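Local atomic coordinates of histidine phosphotransfer protein (Medicago truncatula, PDB entry 4G78), a protein that probably relays phosphoryl groups, by way of an active histidine, from cytokinin sensor histidine kinases to response regulators in plant hormone signalling. Residues D41-F51 with L131-K142. Numbering follows the deposited sequence.
Sequences DFVIEVMTMFF and LKYLFKLQQEIK
Ile44 lies over the ring of Phe135 where helices 41-66 and 110-145 pair in the antiparallel helix bundle of the HPt domain; the local axes run at 149° to each other, 11.2 Å apart at closest approach. These two residues bury the most surface across the contact, 73 and 82 Å². Ile44 CG1 stands 3.6 Å from the Phe135 ring centroid and 13° off its normal, a CH-pi contact, while the carbonyl oxygen of Leu131 sits near the rim of the opposite face. Met47 CG reaches the ring edge in plane, 3.8 Å from Phe135 CZ. Leu131 CD1 lies at the edge of the Phe51 ring, 4.0 Å from Phe51 CZ. Phe28 of helix 26-32 touches Val43, Met47 and Leu131, extending this apolar core.

Toward the start of helix 41-66 the contact becomes polar and more exposed. Asp41 and Gln139 are each modelled in two conformers, and the bonds described belong to one. Asp41 and the exposed Lys142 reach out from opposite directions, and their salt bridge, 2.9 Å from OD2 to NZ, has weak hydrogen-bond geometry. Asp41 OD1 receives a weak bond from Lys142 NZ and another from Gln139 NE2, 3.3 Å away, at an N-H...O angle of 150°, nearly along the acceptor's C-O axis.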
loop_
_atom_site.group_PDB
_atom_site.type_symbol
_atom_site.label_atom_id
_atom_site.label_comp_id
_atom_site.label_asym_id
_atom_site.label_seq_id
_atom_site.Cartn_x
_atom_site.Cartn_y
_atom_site.Cartn_z
ATOM N N ASP A 41 -10.701 13.163 0.859
ATOM C CA ASP A 41 -9.879 13.136 -0.338
ATOM C C ASP A 41 -8.430 13.355 0.039
ATOM O O ASP A 41 -7.729 12.915 -0.753
ATOM C CB ASP A 41 -10.424 14.102 -1.344
ATOM C CG ASP A 41 -11.771 13.889 -1.879
ATOM O OD1 ASP A 41 -12.290 12.773 -1.987
ATOM O OD2 ASP A 41 -12.405 14.885 -2.368
ATOM N N PHE A 42 -8.168 13.772 1.326
ATOM C CA PHE A 42 -6.761 13.890 1.590
ATOM C C PHE A 42 -6.093 12.534 1.476
ATOM O O PHE A 42 -5.038 12.367 0.889
ATOM C CB PHE A 42 -6.571 14.537 3.019
ATOM C CG PHE A 42 -5.200 14.358 3.567
ATOM C CD1 PHE A 42 -4.087 14.988 3.024
ATOM C CD2 PHE A 42 -5.013 13.534 4.647
ATOM C CE1 PHE A 42 -2.848 14.826 3.650
ATOM C CE2 PHE A 42 -3.779 13.385 5.229
ATOM C CZ PHE A 42 -2.704 14.035 4.737
ATOM N N VAL A 43 -6.718 11.512 2.086
ATOM C CA VAL A 43 -6.111 10.165 2.036
ATOM C C VAL A 43 -6.035 9.656 0.623
ATOM O O VAL A 43 -5.064 8.995 0.263
ATOM C CB VAL A 43 -6.793 9.205 3.066
ATOM C CG1 VAL A 43 -8.254 8.882 2.783
ATOM C CG2 VAL A 43 -5.995 7.901 3.256
ATOM N N ILE A 44 -7.041 9.948 -0.218
ATOM C CA ILE A 44 -7.009 9.542 -1.617
ATOM C C ILE A 44 -5.839 10.209 -2.324
ATOM O O ILE A 44 -5.143 9.570 -3.110
ATOM C CB ILE A 44 -8.355 9.761 -2.353
ATOM C CG1 ILE A 44 -9.473 8.979 -1.646
ATOM C CG2 ILE A 44 -8.247 9.447 -3.821
ATOM C CD1 ILE A 44 -10.867 9.205 -2.171
ATOM N N GLU A 45 -5.640 11.512 -2.074
ATOM C CA GLU A 45 -4.537 12.254 -2.693
ATOM C C GLU A 45 -3.183 11.598 -2.314
ATOM O O GLU A 45 -2.307 11.419 -3.157
ATOM C CB GLU A 45 -4.542 13.717 -2.413
ATOM C CG GLU A 45 -5.776 14.430 -2.945
ATOM C CD GLU A 45 -6.132 14.309 -4.433
ATOM O OE1 GLU A 45 -5.446 15.052 -5.172
ATOM O OE2 GLU A 45 -7.030 13.533 -4.762
ATOM N N VAL A 46 -3.024 11.347 -1.021
ATOM C CA VAL A 46 -1.793 10.714 -0.521
ATOM C C VAL A 46 -1.610 9.340 -1.187
ATOM O O VAL A 46 -0.495 9.024 -1.642
ATOM C CB VAL A 46 -1.825 10.583 0.983
ATOM C CG1 VAL A 46 -0.733 9.672 1.498
ATOM C CG2 VAL A 46 -1.712 11.950 1.666
ATOM N N MET A 47 -2.646 8.528 -1.199
ATOM C CA MET A 47 -2.499 7.189 -1.728
ATOM C C MET A 47 -2.178 7.233 -3.216
ATOM O O MET A 47 -1.442 6.359 -3.665
ATOM C CB MET A 47 -3.721 6.333 -1.431
ATOM C CG MET A 47 -3.852 5.941 0.039
ATOM S SD MET A 47 -2.440 5.616 1.109
ATOM C CE MET A 47 -3.002 4.257 1.992
ATOM N N THR A 48 -2.719 8.174 -3.983
ATOM C CA THR A 48 -2.390 8.230 -5.409
ATOM C C THR A 48 -0.876 8.517 -5.559
ATOM O O THR A 48 -0.225 7.917 -6.421
ATOM C CB THR A 48 -3.262 9.286 -6.070
ATOM O OG1 THR A 48 -4.578 8.927 -6.004
ATOM C CG2 THR A 48 -2.780 9.521 -7.515
ATOM N N MET A 49 -0.345 9.386 -4.755
ATOM C CA MET A 49 1.109 9.671 -4.776
ATOM C C MET A 49 1.899 8.402 -4.471
ATOM O O MET A 49 2.894 8.103 -5.114
ATOM C CB MET A 49 1.418 10.799 -3.812
ATOM C CG MET A 49 0.887 12.133 -4.251
ATOM S SD MET A 49 1.088 13.359 -2.907
ATOM C CE MET A 49 0.358 14.773 -3.723
ATOM N N PHE A 50 1.471 7.688 -3.428
ATOM C CA PHE A 50 2.105 6.443 -3.025
ATOM C C PHE A 50 2.020 5.390 -4.122
ATOM O O PHE A 50 3.020 4.701 -4.391
ATOM C CB PHE A 50 1.440 5.960 -1.724
ATOM C CG PHE A 50 1.834 4.545 -1.358
ATOM C CD1 PHE A 50 3.027 4.258 -0.800
ATOM C CD2 PHE A 50 0.938 3.516 -1.575
ATOM C CE1 PHE A 50 3.401 2.998 -0.466
ATOM C CE2 PHE A 50 1.265 2.212 -1.246
ATOM C CZ PHE A 50 2.545 1.980 -0.663
ATOM N N PHE A 51 0.882 5.241 -4.764
ATOM C CA PHE A 51 0.730 4.229 -5.818
ATOM C C PHE A 51 1.687 4.554 -6.975
ATOM O O PHE A 51 2.349 3.655 -7.514
ATOM C CB PHE A 51 -0.705 4.174 -6.356
ATOM C CG PHE A 51 -1.774 3.707 -5.401
ATOM C CD1 PHE A 51 -1.537 2.852 -4.360
ATOM C CD2 PHE A 51 -3.074 4.196 -5.585
ATOM C CE1 PHE A 51 -2.553 2.475 -3.505
ATOM C CE2 PHE A 51 -4.103 3.777 -4.733
ATOM C CZ PHE A 51 -3.842 2.952 -3.744
ATOM N N LEU A 131 -7.915 -0.848 -1.404
ATOM C CA LEU A 131 -8.076 0.569 -1.192
ATOM C C LEU A 131 -8.933 1.212 -2.238
ATOM O O LEU A 131 -9.763 2.079 -1.940
ATOM C CB LEU A 131 -6.723 1.308 -1.150
ATOM C CG LEU A 131 -5.947 1.096 0.138
ATOM C CD1 LEU A 131 -4.562 1.730 -0.025
ATOM C CD2 LEU A 131 -6.718 1.616 1.347
ATOM N N LYS A 132 -8.792 0.829 -3.511
ATOM C CA LYS A 132 -9.635 1.380 -4.559
ATOM C C LYS A 132 -11.093 1.111 -4.248
ATOM O O LYS A 132 -11.966 1.942 -4.532
ATOM C CB LYS A 132 -9.219 0.832 -5.935
ATOM C CG LYS A 132 -8.010 1.560 -6.529
ATOM C CD LYS A 132 -7.760 1.201 -8.004
ATOM C CE LYS A 132 -7.793 2.474 -8.843
ATOM N NZ LYS A 132 -6.560 2.585 -9.723
ATOM N N TYR A 133 -11.408 -0.051 -3.710
ATOM C CA TYR A 133 -12.805 -0.352 -3.310
ATOM C C TYR A 133 -13.264 0.529 -2.184
ATOM O O TYR A 133 -14.378 1.082 -2.219
ATOM C CB TYR A 133 -12.896 -1.835 -2.995
ATOM C CG TYR A 133 -14.306 -2.283 -2.674
ATOM C CD1 TYR A 133 -15.361 -2.051 -3.578
ATOM C CD2 TYR A 133 -14.623 -2.961 -1.526
ATOM C CE1 TYR A 133 -16.644 -2.467 -3.275
ATOM C CE2 TYR A 133 -15.912 -3.393 -1.278
ATOM C CZ TYR A 133 -16.929 -3.126 -2.170
ATOM O OH TYR A 133 -18.189 -3.574 -1.866
ATOM N N LEU A 134 -12.411 0.741 -1.180
ATOM C CA LEU A 134 -12.705 1.648 -0.074
ATOM C C LEU A 134 -13.086 3.023 -0.655
ATOM O O LEU A 134 -14.094 3.630 -0.272
ATOM C CB LEU A 134 -11.473 1.590 0.859
ATOM C CG LEU A 134 -11.674 2.271 2.224
ATOM C CD1 LEU A 134 -12.822 1.871 2.958
ATOM C CD2 LEU A 134 -10.385 2.094 2.966
ATOM N N PHE A 135 -12.246 3.524 -1.551
ATOM C CA PHE A 135 -12.443 4.851 -2.083
ATOM C C PHE A 135 -13.680 4.929 -2.971
ATOM O O PHE A 135 -14.386 5.944 -2.979
ATOM C CB PHE A 135 -11.194 5.281 -2.864
ATOM C CG PHE A 135 -9.927 5.335 -2.027
ATOM C CD1 PHE A 135 -9.938 5.528 -0.659
ATOM C CD2 PHE A 135 -8.698 5.222 -2.683
ATOM C CE1 PHE A 135 -8.768 5.643 0.086
ATOM C CE2 PHE A 135 -7.504 5.327 -1.932
ATOM C CZ PHE A 135 -7.570 5.520 -0.571
ATOM N N LYS A 136 -13.988 3.836 -3.703
ATOM C CA LYS A 136 -15.222 3.799 -4.507
ATOM C C LYS A 136 -16.428 4.000 -3.614
ATOM O O LYS A 136 -17.331 4.784 -3.923
ATOM C CB LYS A 136 -15.306 2.419 -5.230
ATOM C CG LYS A 136 -16.619 2.238 -6.074
ATOM C CD LYS A 136 -16.671 0.815 -6.664
ATOM C CE LYS A 136 -17.742 0.578 -7.642
ATOM N NZ LYS A 136 -19.073 0.447 -7.085
ATOM N N LEU A 137 -16.475 3.266 -2.507
ATOM C CA LEU A 137 -17.611 3.373 -1.600
ATOM C C LEU A 137 -17.686 4.783 -1.005
ATOM O O LEU A 137 -18.777 5.358 -0.893
ATOM C CB LEU A 137 -17.473 2.344 -0.478
ATOM C CG LEU A 137 -17.546 0.863 -0.955
ATOM C CD1 LEU A 137 -17.051 -0.043 0.163
ATOM C CD2 LEU A 137 -18.977 0.517 -1.379
ATOM N N GLN A 138 -16.549 5.348 -0.596
ATOM C CA GLN A 138 -16.546 6.694 -0.029
ATOM C C GLN A 138 -17.095 7.687 -1.021
ATOM O O GLN A 138 -17.869 8.604 -0.662
ATOM C CB GLN A 138 -15.137 7.171 0.306
ATOM C CG GLN A 138 -14.648 6.475 1.518
ATOM C CD GLN A 138 -13.262 6.812 1.967
ATOM O OE1 GLN A 138 -12.854 6.435 3.089
ATOM N NE2 GLN A 138 -12.473 7.414 1.144
ATOM N N GLN A 139 -16.707 7.572 -2.275
ATOM C CA GLN A 139 -17.147 8.472 -3.328
ATOM C C GLN A 139 -18.669 8.371 -3.570
ATOM O O GLN A 139 -19.330 9.323 -3.826
ATOM C CB GLN A 139 -16.331 8.279 -4.586
ATOM C CG GLN A 139 -14.877 8.764 -4.364
ATOM C CD GLN A 139 -14.713 10.142 -3.846
ATOM O OE1 GLN A 139 -15.315 11.127 -4.173
ATOM N NE2 GLN A 139 -13.801 10.007 -2.870
ATOM N N GLU A 140 -19.159 7.103 -3.529
ATOM C CA GLU A 140 -20.593 6.909 -3.723
ATOM C C GLU A 140 -21.390 7.533 -2.568
ATOM O O GLU A 140 -22.460 8.104 -2.786
ATOM C CB GLU A 140 -20.912 5.438 -3.877
ATOM C CG GLU A 140 -20.412 4.873 -5.182
ATOM C CD GLU A 140 -20.601 3.392 -5.326
ATOM O OE1 GLU A 140 -21.157 2.750 -4.439
ATOM O OE2 GLU A 140 -20.178 2.875 -6.424
ATOM N N ILE A 141 -20.898 7.420 -1.360
ATOM C CA ILE A 141 -21.528 8.057 -0.206
ATOM C C ILE A 141 -21.529 9.564 -0.370
ATOM O O ILE A 141 -22.555 10.252 -0.159
ATOM C CB ILE A 141 -20.875 7.610 1.080
ATOM C CG1 ILE A 141 -21.214 6.133 1.357
ATOM C CG2 ILE A 141 -21.285 8.507 2.259
ATOM C CD1 ILE A 141 -20.422 5.489 2.447
ATOM N N LYS A 142 -20.414 10.139 -0.805
ATOM C CA LYS A 142 -20.354 11.602 -1.067
ATOM C C LYS A 142 -21.395 11.994 -2.085
ATOM O O LYS A 142 -22.043 13.007 -1.978
ATOM C CB LYS A 142 -18.972 11.973 -1.509
ATOM C CG LYS A 142 -18.714 13.459 -1.658
ATOM C CD LYS A 142 -17.236 13.780 -1.535
ATOM C CE LYS A 142 -16.402 13.281 -2.654
ATOM N NZ LYS A 142 -15.177 14.156 -2.940
#